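Local coordinates for protein spartin (Homo sapiens, PDB 4U7I) that serves as a lipid-droplet lipophagy receptor and lipid transfer protein, and through the MIT domain described here binds the ESCRT-III protein IST1, which recruits it to midbodies, at residues F18-K23 with Y40-G45; I53-S58 with S67-Q72; G45-G50 with E77-V82; E35-Y40 with E87-G92. One frame throughout, in Å; residues are numbered along the deposited sequence.

The chain is the MIT domain of spartin, a bundle of three helices, 5-29, 33-51 and 63-90. Interaction 1 joins the first two. Interactions 3 and 4, centres about 14 Å apart, join helix 33-51 to helix 63-90, and interaction 2 ties the connecting loop to helix 63-90. Along the chain, interaction 1 closes before 2 and 3 open; interaction 2 falls between the two segments of 3, and 3 between those of 4. Interactions 1 and 3, centres about 8 Å apart, share Gly-45 and form the middle of the bundle; 2 and 4, about 29 Å apart, lie on opposite sides of its centre. The IST1 peptide packs on residues of interactions 1, 3 and 4.

Interaction 1: F18-K23 with Y40-G45; sequences FLFVNK and YKQGIG
Phe-20 sets its CG anti to the carbonyl carbon (chi1 -78°), which sends the ring toward the neighbouring helix, and Gln-42 answers with the same first torsion and an extended chain beyond CG. The glutamine therefore runs obliquely over one ring face. Its CB makes a CH-pi contact 4.0 Å from the ring centroid of Phe-20, while farther out OE1 of Gln-42 comes to 3.2 Å from Phe-20 CE1. Amide and ring planes stand 43° apart. The opposite face is covered from within the same helix by Leu-19 CD2, so the ring sits between two aliphatic groups. This is the antiparallel pairing of the first two helices of the three-helix MIT bundle; the local axes of 18-23 and 40-45 come within 7.7 Å, at 157° between their directions. Gly-43 allows that closeness: CB of Phe-20 lies 3.8 Å from Gly-43 N, and the absence of a side chain lets Val-21 CG2 rest 4.1 Å from Gly-43 CA. Tyr-40 starts away from helix 5-29 but its ring swings back, bringing CE1 edge-on to the carbonyl O of Val-21, and its hydroxyl bonds to Asp-28. Val-21 and Tyr-40 also pack on the bound IST1 peptide.

Interaction 2: I53-S58 with S67-Q72; sequences ISSKES and SARQMQ
Three hydrogen bonds fasten the loop that follows helix 33-51 to the side of helix 63-90, near one end of the MIT three-helix bundle. Two of them use helix side chains to grip loop carbonyls. Gln-72, extended beyond CG, sends NE2 to Ile-53 O at 2.8 Å; the acceptor lies in the amide plane and the N-H meets a lone pair of the carbonyl. The same NE2 also bonds to Gly-50 O, so one amide nitrogen ties the end of helix 33-51 to the loop beyond it. Arg-69 bends at chi3 (-73°), which turns the guanidinium back so that NH1 reaches Ser-55 O at 2.9 Å, in the guanidinium plane and nearly along the C=O axis. NH1 has a second acceptor in His-60 O, farther along the loop. Packing is slight: CD of Arg-69 lies 3.3 Å from Ser-55 O, and Lys-56 CG approaches Arg-69 CD. The third bond joins side chain to side chain. Ser-55 places OG between its backbone N and carbonyl carbon (chi1 56°), and from there the hydroxyl donates to a lone pair of Gln-72 OE1. With NE2 and OE1 both engaged, the amide orientation is fixed, and the OG to OE1 distance is a very short 2.5 Å.

Interaction 3: G45-G50 with E77-V82; sequences GHLLRG and ETLQNV
Helix 33-51 and helix 63-90 cross antiparallel in the heart of the MIT three-helix bundle; segments 45-50 and 77-82 run at 147° between their directions, with their local axes 9.8 Å apart. Everything that passes between the two segments is apolar packing; no hydrogen bond spans the gap. Leu-47 carries most of it. Its CG stands anti to the carbonyl carbon (chi1 -67°), and the CD1 methyl reaches across to the backbone of helix 63-90, 3.7 Å from Leu-79 CA, with Leu-79 CB close beside it. Beside these, the same methyl has Thr-78 CG2 at 4.0 Å and, more loosely, Val-82 CG2 at 4.4 Å. Thr-78 sets CG2 anti to its own N, which brings this methyl toward Leu-47. Leu-79 instead sets CG anti to the backbone N (chi1 172°), and so leans toward Leu-48, whose side chain it crosses at about a right angle. The leucine pair lies nearer the surface than Leu-47.

On the far side from the peptide-binding groove, helix 33-51 has a polar pair of its own: Arg-49 NH2 donates to His-46 ND1 at 3.0 Å, each group lying close to the other's plane, and the His-46 ring meets Phe-20 of helix 5-29. Leu-47, Thr-78 and Val-82 each also pack on aromatic side chains of the bound IST1 peptide. The outermost contact is tip to tip, Leu-48 CD2 against Leu-79 CD2 at 3.8 Å.

Interaction 4: E35-Y40 with E87-G92; sequences EAKNYY and EILEKG
Near the end of the MIT bundle, where helix 63-90 finishes, Lys-37 and Leu-89 join helix 33-51 to the last turn of that helix. Lys-37 begins with CG anti to the carbonyl carbon (chi1 -70°), keeps chi2 extended so that CG and CD lie along Leu-89 and Glu-90, then bends at chi3 (-79°). Its aliphatic part does the packing: CG lies 3.9 Å from Leu-89 CB, and CD lies 3.9 Å from CG of Glu-90, the two chains crossing obliquely. The ammonium end is engaged within its own helix, in a salt bridge between NZ and Glu-34; Glu-90 OE2 stays 6.4 Å from Lys-37 NZ, so any attraction there is at most long-range. Glu-90 itself is extended beyond CG. Leu-89, with CG anti to the carbonyl carbon and an extended chi2, puts its CD1 methyl between Ala-36 CB, Lys-37 CG and the ring of Tyr-40. Three residues after Leu-89, Gly-92 leaves the helix in a Schellman motif, with positive phi (65°). On the side of helix 33-51 facing helix 5-29, Tyr-39 OH donates to the anti lone pair of Glu-35 OE2. Against Tyr-40, Leu-89 CD1 comes in at the ring edge, in its plane, 3.8 Å from CE2.

Interaction 1: F18-K23 with Y40-G45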
# COMPACT_ATOMS: atom_id res chain seq x y z
N PHE A 18 1.55 -4.91 0.37
CA PHE A 18 2.97 -4.79 0.06
C PHE A 18 3.34 -5.73 -1.07
O PHE A 18 4.09 -5.37 -1.98
CB PHE A 18 3.85 -5.09 1.26
CG PHE A 18 5.30 -4.92 0.98
CD1 PHE A 18 5.91 -3.69 1.13
CD2 PHE A 18 6.06 -6.00 0.55
CE1 PHE A 18 7.26 -3.54 0.86
CE2 PHE A 18 7.40 -5.85 0.27
CZ PHE A 18 8.00 -4.62 0.42
N LEU A 19 2.83 -6.95 -0.99
CA LEU A 19 3.10 -7.95 -2.02
C LEU A 19 2.74 -7.40 -3.41
O LEU A 19 3.54 -7.44 -4.34
CB LEU A 19 2.32 -9.23 -1.71
CG LEU A 19 2.54 -10.44 -2.61
CD1 LEU A 19 2.21 -11.71 -1.84
CD2 LEU A 19 1.68 -10.37 -3.87
N PHE A 20 1.53 -6.86 -3.54
CA PHE A 20 1.07 -6.41 -4.86
C PHE A 20 1.69 -5.09 -5.29
O PHE A 20 2.02 -4.92 -6.47
CB PHE A 20 -0.46 -6.31 -4.87
CG PHE A 20 -1.11 -7.64 -5.03
CD1 PHE A 20 -1.10 -8.27 -6.26
CD2 PHE A 20 -1.68 -8.29 -3.95
CE1 PHE A 20 -1.67 -9.50 -6.44
CE2 PHE A 20 -2.26 -9.54 -4.12
CZ PHE A 20 -2.25 -10.15 -5.36
N VAL A 21 1.90 -4.17 -4.36
CA VAL A 21 2.51 -2.90 -4.75
C VAL A 21 3.97 -3.13 -5.15
O VAL A 21 4.46 -2.54 -6.11
CB VAL A 21 2.40 -1.86 -3.63
CG1 VAL A 21 3.16 -0.61 -4.02
CG2 VAL A 21 0.93 -1.54 -3.40
N ASN A 22 4.64 -4.06 -4.47
CA ASN A 22 6.00 -4.42 -4.84
C ASN A 22 6.05 -5.05 -6.23
O ASN A 22 6.93 -4.73 -7.03
CB ASN A 22 6.61 -5.37 -3.80
CG ASN A 22 8.03 -5.78 -4.14
OD1 ASN A 22 8.94 -4.96 -4.13
ND2 ASN A 22 8.22 -7.06 -4.44
N LYS A 23 5.11 -5.96 -6.51
CA LYS A 23 5.04 -6.54 -7.86
C LYS A 23 4.79 -5.43 -8.88
O LYS A 23 5.40 -5.40 -9.96
CB LYS A 23 3.93 -7.59 -7.95
CG LYS A 23 4.25 -8.87 -7.21
CD LYS A 23 3.07 -9.84 -7.28
CE LYS A 23 2.70 -10.18 -8.71
NZ LYS A 23 3.78 -10.96 -9.37
N TYR A 40 -1.08 -2.75 -9.23
CA TYR A 40 -1.37 -1.56 -8.46
C TYR A 40 -2.84 -1.54 -8.04
O TYR A 40 -3.16 -1.21 -6.90
CB TYR A 40 -1.04 -0.29 -9.25
CG TYR A 40 0.44 0.04 -9.42
CD1 TYR A 40 1.39 -0.34 -8.47
CD2 TYR A 40 0.88 0.75 -10.54
CE1 TYR A 40 2.74 -0.01 -8.64
CE2 TYR A 40 2.22 1.05 -10.72
CZ TYR A 40 3.14 0.67 -9.77
OH TYR A 40 4.48 1.00 -9.96
N LYS A 41 -3.74 -1.89 -8.96
CA LYS A 41 -5.16 -1.89 -8.63
C LYS A 41 -5.45 -2.92 -7.55
O LYS A 41 -6.27 -2.69 -6.67
CB LYS A 41 -6.01 -2.13 -9.87
CG LYS A 41 -6.08 -0.92 -10.79
CD LYS A 41 -7.01 -1.14 -11.97
CE LYS A 41 -6.40 -2.09 -12.97
N GLN A 42 -4.78 -4.07 -7.61
CA GLN A 42 -5.00 -5.07 -6.57
C GLN A 42 -4.47 -4.54 -5.25
O GLN A 42 -5.10 -4.72 -4.21
CB GLN A 42 -4.34 -6.40 -6.93
CG GLN A 42 -4.95 -7.05 -8.15
CD GLN A 42 -4.38 -8.40 -8.43
OE1 GLN A 42 -4.58 -9.35 -7.66
NE2 GLN A 42 -3.64 -8.52 -9.54
N GLY A 43 -3.33 -3.86 -5.29
CA GLY A 43 -2.75 -3.31 -4.08
C GLY A 43 -3.69 -2.28 -3.45
O GLY A 43 -3.88 -2.27 -2.24
N ILE A 44 -4.27 -1.42 -4.29
CA ILE A 44 -5.22 -0.41 -3.81
C ILE A 44 -6.37 -1.06 -3.03
O ILE A 44 -6.76 -0.55 -1.97
CB ILE A 44 -5.77 0.43 -4.99
CG1 ILE A 44 -4.68 1.39 -5.47
CG2 ILE A 44 -7.00 1.22 -4.56
CD1 ILE A 44 -5.01 2.16 -6.73
N GLY A 45 -6.88 -2.18 -3.52
CA GLY A 45 -7.98 -2.87 -2.85
C GLY A 45 -7.59 -3.27 -1.43
O GLY A 45 -8.34 -3.05 -0.48

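Interaction 2: I53-S58 with S67-Q72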
# COMPACT_ATOMS: atom_id res chain seq x y z
N ILE A 53 -10.33 0.04 8.75
CA ILE A 53 -10.62 -0.53 10.06
C ILE A 53 -10.47 0.52 11.17
O ILE A 53 -9.41 1.11 11.31
CB ILE A 53 -9.71 -1.73 10.36
CG1 ILE A 53 -9.81 -2.77 9.24
CG2 ILE A 53 -10.04 -2.31 11.73
CD1 ILE A 53 -11.21 -3.27 9.00
N SER A 54 -11.54 0.76 11.92
CA SER A 54 -11.50 1.70 13.04
C SER A 54 -10.42 1.28 14.03
O SER A 54 -10.37 0.11 14.42
CB SER A 54 -12.88 1.78 13.73
OG SER A 54 -12.86 2.64 14.86
N SER A 55 -9.54 2.20 14.42
CA SER A 55 -8.40 1.82 15.25
C SER A 55 -8.03 2.86 16.32
O SER A 55 -6.95 2.79 16.89
CB SER A 55 -7.18 1.54 14.37
OG SER A 55 -6.87 2.65 13.53
N LYS A 56 -8.93 3.80 16.59
CA LYS A 56 -8.70 4.81 17.63
C LYS A 56 -9.72 4.80 18.77
O LYS A 56 -9.83 5.78 19.51
CB LYS A 56 -8.68 6.20 17.01
CG LYS A 56 -7.43 6.53 16.25
CD LYS A 56 -7.45 7.98 15.81
CE LYS A 56 -8.75 8.34 15.12
NZ LYS A 56 -8.64 9.59 14.34
N GLU A 57 -10.48 3.72 18.91
CA GLU A 57 -11.52 3.67 19.93
C GLU A 57 -10.95 3.30 21.31
O GLU A 57 -9.77 2.98 21.45
CB GLU A 57 -12.61 2.70 19.52
CG GLU A 57 -13.26 3.05 18.18
CD GLU A 57 -14.23 1.99 17.70
OE1 GLU A 57 -14.66 1.17 18.53
OE2 GLU A 57 -14.55 1.98 16.49
N SER A 58 -11.81 3.36 22.32
CA SER A 58 -11.40 3.21 23.72
C SER A 58 -10.72 1.87 24.00
O SER A 58 -9.74 1.81 24.74
CB SER A 58 -12.60 3.38 24.65
N SER A 67 0.72 -0.94 16.93
CA SER A 67 1.36 -1.48 15.74
C SER A 67 0.40 -1.43 14.55
O SER A 67 0.81 -1.14 13.42
CB SER A 67 1.82 -2.92 16.00
OG SER A 67 2.47 -3.45 14.86
N ALA A 68 -0.87 -1.69 14.80
CA ALA A 68 -1.87 -1.68 13.74
C ALA A 68 -2.06 -0.27 13.20
O ALA A 68 -2.15 -0.06 11.99
CB ALA A 68 -3.20 -2.24 14.25
N ARG A 69 -2.11 0.70 14.10
CA ARG A 69 -2.24 2.08 13.65
C ARG A 69 -1.05 2.45 12.77
O ARG A 69 -1.22 3.09 11.73
CB ARG A 69 -2.35 3.05 14.84
CG ARG A 69 -3.72 2.99 15.52
CD ARG A 69 -3.87 4.05 16.62
NE ARG A 69 -3.12 3.75 17.84
CZ ARG A 69 -3.60 3.06 18.86
NH1 ARG A 69 -4.84 2.59 18.82
NH2 ARG A 69 -2.85 2.84 19.94
N GLN A 70 0.14 2.03 13.16
CA GLN A 70 1.33 2.40 12.39
C GLN A 70 1.31 1.73 11.02
O GLN A 70 1.76 2.29 10.01
CB GLN A 70 2.61 2.06 13.16
CG GLN A 70 2.74 2.87 14.46
CD GLN A 70 4.15 2.92 15.00
OE1 GLN A 70 5.06 2.28 14.47
NE2 GLN A 70 4.35 3.70 16.06
N MET A 71 0.77 0.52 10.98
CA MET A 71 0.58 -0.14 9.69
C MET A 71 -0.35 0.67 8.81
O MET A 71 -0.12 0.81 7.61
CB MET A 71 0.02 -1.55 9.89
CG MET A 71 1.05 -2.53 10.38
SD MET A 71 0.37 -4.20 10.40
CE MET A 71 1.81 -5.13 10.91
N GLN A 72 -1.41 1.20 9.40
CA GLN A 72 -2.37 1.97 8.62
C GLN A 72 -1.76 3.28 8.16
O GLN A 72 -2.08 3.76 7.07
CB GLN A 72 -3.63 2.23 9.43
CG GLN A 72 -4.46 0.97 9.67
CD GLN A 72 -5.62 1.24 10.61
OE1 GLN A 72 -5.44 1.85 11.65
NE2 GLN A 72 -6.81 0.80 10.22

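Interaction 3: G45-G50 with E77-V82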
# COMPACT_ATOMS: atom_id res chain seq x y z
N GLY A 45 -6.88 -2.18 -3.52
CA GLY A 45 -7.98 -2.87 -2.85
C GLY A 45 -7.59 -3.27 -1.43
O GLY A 45 -8.34 -3.05 -0.48
N HIS A 46 -6.41 -3.87 -1.30
CA HIS A 46 -5.93 -4.28 0.01
C HIS A 46 -5.64 -3.08 0.90
O HIS A 46 -5.94 -3.12 2.10
CB HIS A 46 -4.70 -5.16 -0.13
CG HIS A 46 -4.95 -6.41 -0.91
ND1 HIS A 46 -5.79 -7.41 -0.46
CD2 HIS A 46 -4.52 -6.81 -2.13
CE1 HIS A 46 -5.85 -8.37 -1.36
NE2 HIS A 46 -5.09 -8.03 -2.38
N LEU A 47 -5.05 -2.03 0.34
CA LEU A 47 -4.72 -0.85 1.15
C LEU A 47 -6.01 -0.25 1.71
O LEU A 47 -6.09 0.07 2.91
CB LEU A 47 -3.97 0.22 0.33
CG LEU A 47 -2.56 -0.19 -0.11
CD1 LEU A 47 -2.10 0.70 -1.24
CD2 LEU A 47 -1.61 -0.08 1.07
N LEU A 48 -7.00 -0.09 0.85
CA LEU A 48 -8.26 0.51 1.27
C LEU A 48 -8.89 -0.26 2.42
O LEU A 48 -9.40 0.34 3.36
CB LEU A 48 -9.25 0.57 0.10
CG LEU A 48 -8.99 1.63 -0.98
CD1 LEU A 48 -9.92 1.36 -2.16
CD2 LEU A 48 -9.20 3.05 -0.44
N ARG A 49 -8.86 -1.58 2.34
CA ARG A 49 -9.48 -2.39 3.37
C ARG A 49 -8.78 -2.22 4.72
O ARG A 49 -9.44 -2.06 5.75
CB ARG A 49 -9.49 -3.86 2.99
CG ARG A 49 -10.17 -4.74 4.02
CD ARG A 49 -10.31 -6.17 3.53
NE ARG A 49 -9.01 -6.81 3.39
CZ ARG A 49 -8.35 -6.94 2.24
NH1 ARG A 49 -8.88 -6.47 1.12
NH2 ARG A 49 -7.18 -7.55 2.21
N GLY A 50 -7.46 -2.28 4.70
CA GLY A 50 -6.67 -2.15 5.92
C GLY A 50 -6.88 -0.79 6.57
O GLY A 50 -6.98 -0.68 7.79
N GLU A 77 -0.02 6.29 3.24
CA GLU A 77 1.02 6.96 2.48
C GLU A 77 1.21 6.27 1.13
O GLU A 77 1.31 6.90 0.08
CB GLU A 77 2.32 6.98 3.26
CG GLU A 77 3.49 7.58 2.52
CD GLU A 77 4.65 7.89 3.46
OE1 GLU A 77 4.42 7.92 4.68
OE2 GLU A 77 5.78 8.09 2.96
N THR A 78 1.26 4.94 1.17
CA THR A 78 1.46 4.18 -0.04
C THR A 78 0.25 4.25 -0.94
O THR A 78 0.39 4.33 -2.16
CB THR A 78 1.80 2.72 0.31
OG1 THR A 78 3.13 2.69 0.82
CG2 THR A 78 1.70 1.82 -0.90
N LEU A 79 -0.94 4.27 -0.35
CA LEU A 79 -2.15 4.38 -1.15
C LEU A 79 -2.12 5.66 -1.99
O LEU A 79 -2.48 5.66 -3.17
CB LEU A 79 -3.40 4.34 -0.27
CG LEU A 79 -4.74 4.64 -0.95
CD1 LEU A 79 -5.07 3.61 -2.02
CD2 LEU A 79 -5.86 4.71 0.07
N GLN A 80 -1.67 6.75 -1.38
CA GLN A 80 -1.51 8.01 -2.12
C GLN A 80 -0.55 7.84 -3.29
O GLN A 80 -0.86 8.22 -4.41
CB GLN A 80 -1.01 9.13 -1.20
CG GLN A 80 -1.92 9.45 -0.05
CD GLN A 80 -1.26 10.42 0.92
OE1 GLN A 80 -0.29 11.10 0.58
NE2 GLN A 80 -1.78 10.47 2.14
N ASN A 81 0.61 7.25 -3.03
CA ASN A 81 1.61 7.07 -4.08
C ASN A 81 1.14 6.15 -5.21
O ASN A 81 1.38 6.44 -6.39
CB ASN A 81 2.91 6.53 -3.50
CG ASN A 81 3.56 7.51 -2.54
OD1 ASN A 81 3.36 8.72 -2.64
ND2 ASN A 81 4.33 6.99 -1.59
N VAL A 82 0.49 5.04 -4.85
CA VAL A 82 -0.00 4.09 -5.87
C VAL A 82 -1.09 4.74 -6.71
O VAL A 82 -1.13 4.59 -7.95
CB VAL A 82 -0.56 2.79 -5.23
CG1 VAL A 82 -1.14 1.87 -6.29
CG2 VAL A 82 0.54 2.07 -4.47

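Interaction 4: E35-Y40 with E87-G92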
# COMPACT_ATOMS: atom_id res chain seq x y z
N GLU A 35 0.94 -4.73 -16.88
CA GLU A 35 1.08 -5.59 -15.71
C GLU A 35 1.11 -4.75 -14.45
O GLU A 35 0.48 -5.10 -13.44
CB GLU A 35 2.36 -6.42 -15.79
CG GLU A 35 2.15 -7.90 -15.97
CD GLU A 35 3.44 -8.67 -15.82
OE1 GLU A 35 4.32 -8.53 -16.70
OE2 GLU A 35 3.59 -9.41 -14.82
N ALA A 36 1.84 -3.65 -14.50
CA ALA A 36 1.96 -2.79 -13.34
C ALA A 36 0.59 -2.28 -12.91
O ALA A 36 0.25 -2.35 -11.72
CB ALA A 36 2.88 -1.63 -13.64
N LYS A 37 -0.22 -1.82 -13.86
CA LYS A 37 -1.52 -1.25 -13.51
C LYS A 37 -2.37 -2.30 -12.81
O LYS A 37 -3.09 -2.00 -11.87
CB LYS A 37 -2.24 -0.72 -14.76
CG LYS A 37 -1.60 0.52 -15.36
CD LYS A 37 -2.47 1.17 -16.43
CE LYS A 37 -2.37 0.45 -17.75
NZ LYS A 37 -2.86 1.30 -18.89
N ASN A 38 -2.25 -3.54 -13.28
CA ASN A 38 -2.98 -4.67 -12.70
C ASN A 38 -2.64 -4.86 -11.22
O ASN A 38 -3.53 -4.95 -10.38
CB ASN A 38 -2.66 -5.95 -13.46
CG ASN A 38 -3.36 -7.16 -12.86
OD1 ASN A 38 -4.48 -7.06 -12.36
ND2 ASN A 38 -2.70 -8.31 -12.90
N TYR A 39 -1.36 -4.94 -10.92
CA TYR A 39 -0.93 -5.15 -9.54
C TYR A 39 -1.26 -3.96 -8.68
O TYR A 39 -1.67 -4.11 -7.54
CB TYR A 39 0.56 -5.46 -9.49
CG TYR A 39 0.91 -6.67 -10.31
CD1 TYR A 39 0.11 -7.80 -10.31
CD2 TYR A 39 2.04 -6.67 -11.12
CE1 TYR A 39 0.44 -8.91 -11.08
CE2 TYR A 39 2.37 -7.77 -11.88
CZ TYR A 39 1.57 -8.88 -11.86
OH TYR A 39 1.93 -9.95 -12.65
N TYR A 40 -1.08 -2.75 -9.23
CA TYR A 40 -1.37 -1.56 -8.46
C TYR A 40 -2.84 -1.54 -8.04
O TYR A 40 -3.16 -1.21 -6.90
CB TYR A 40 -1.04 -0.29 -9.25
CG TYR A 40 0.44 0.04 -9.42
CD1 TYR A 40 1.39 -0.34 -8.47
CD2 TYR A 40 0.88 0.75 -10.54
CE1 TYR A 40 2.74 -0.01 -8.64
CE2 TYR A 40 2.22 1.05 -10.72
CZ TYR A 40 3.14 0.67 -9.77
OH TYR A 40 4.48 1.00 -9.96
N GLU A 87 -2.83 6.70 -11.95
CA GLU A 87 -3.51 7.68 -12.79
C GLU A 87 -2.56 8.13 -13.89
O GLU A 87 -2.96 8.33 -15.03
CB GLU A 87 -4.00 8.86 -11.97
CG GLU A 87 -4.76 9.87 -12.81
CD GLU A 87 -5.39 10.98 -12.01
OE1 GLU A 87 -5.34 10.93 -10.76
OE2 GLU A 87 -5.93 11.92 -12.63
N ILE A 88 -1.28 8.24 -13.54
CA ILE A 88 -0.26 8.63 -14.50
C ILE A 88 -0.14 7.59 -15.62
O ILE A 88 -0.09 7.94 -16.80
CB ILE A 88 1.10 8.83 -13.80
CG1 ILE A 88 1.11 10.19 -13.08
CG2 ILE A 88 2.24 8.76 -14.80
CD1 ILE A 88 1.38 11.40 -13.98
N LEU A 89 -0.12 6.32 -15.25
CA LEU A 89 -0.04 5.25 -16.24
C LEU A 89 -1.30 5.14 -17.08
O LEU A 89 -1.23 4.84 -18.28
CB LEU A 89 0.22 3.91 -15.57
CG LEU A 89 1.61 3.76 -14.95
CD1 LEU A 89 1.68 2.43 -14.24
CD2 LEU A 89 2.69 3.86 -16.02
N GLU A 90 -2.44 5.35 -16.46
CA GLU A 90 -3.71 5.21 -17.17
C GLU A 90 -3.83 6.29 -18.22
O GLU A 90 -4.36 6.06 -19.31
CB GLU A 90 -4.87 5.25 -16.18
CG GLU A 90 -5.08 3.93 -15.46
CD GLU A 90 -6.16 3.99 -14.40
OE1 GLU A 90 -6.58 5.11 -14.04
OE2 GLU A 90 -6.57 2.91 -13.91
N LYS A 91 -3.31 7.47 -17.91
CA LYS A 91 -3.39 8.60 -18.82
C LYS A 91 -2.18 8.70 -19.75
O LYS A 91 -2.06 9.64 -20.55
CB LYS A 91 -3.57 9.89 -18.02
CG LYS A 91 -4.88 9.89 -17.25
CD LYS A 91 -5.21 11.22 -16.62
CE LYS A 91 -6.70 11.32 -16.33
N GLY A 92 -1.30 7.70 -19.66
CA GLY A 92 -0.18 7.56 -20.58
C GLY A 92 0.83 8.68 -20.46
O GLY A 92 1.37 9.16 -21.46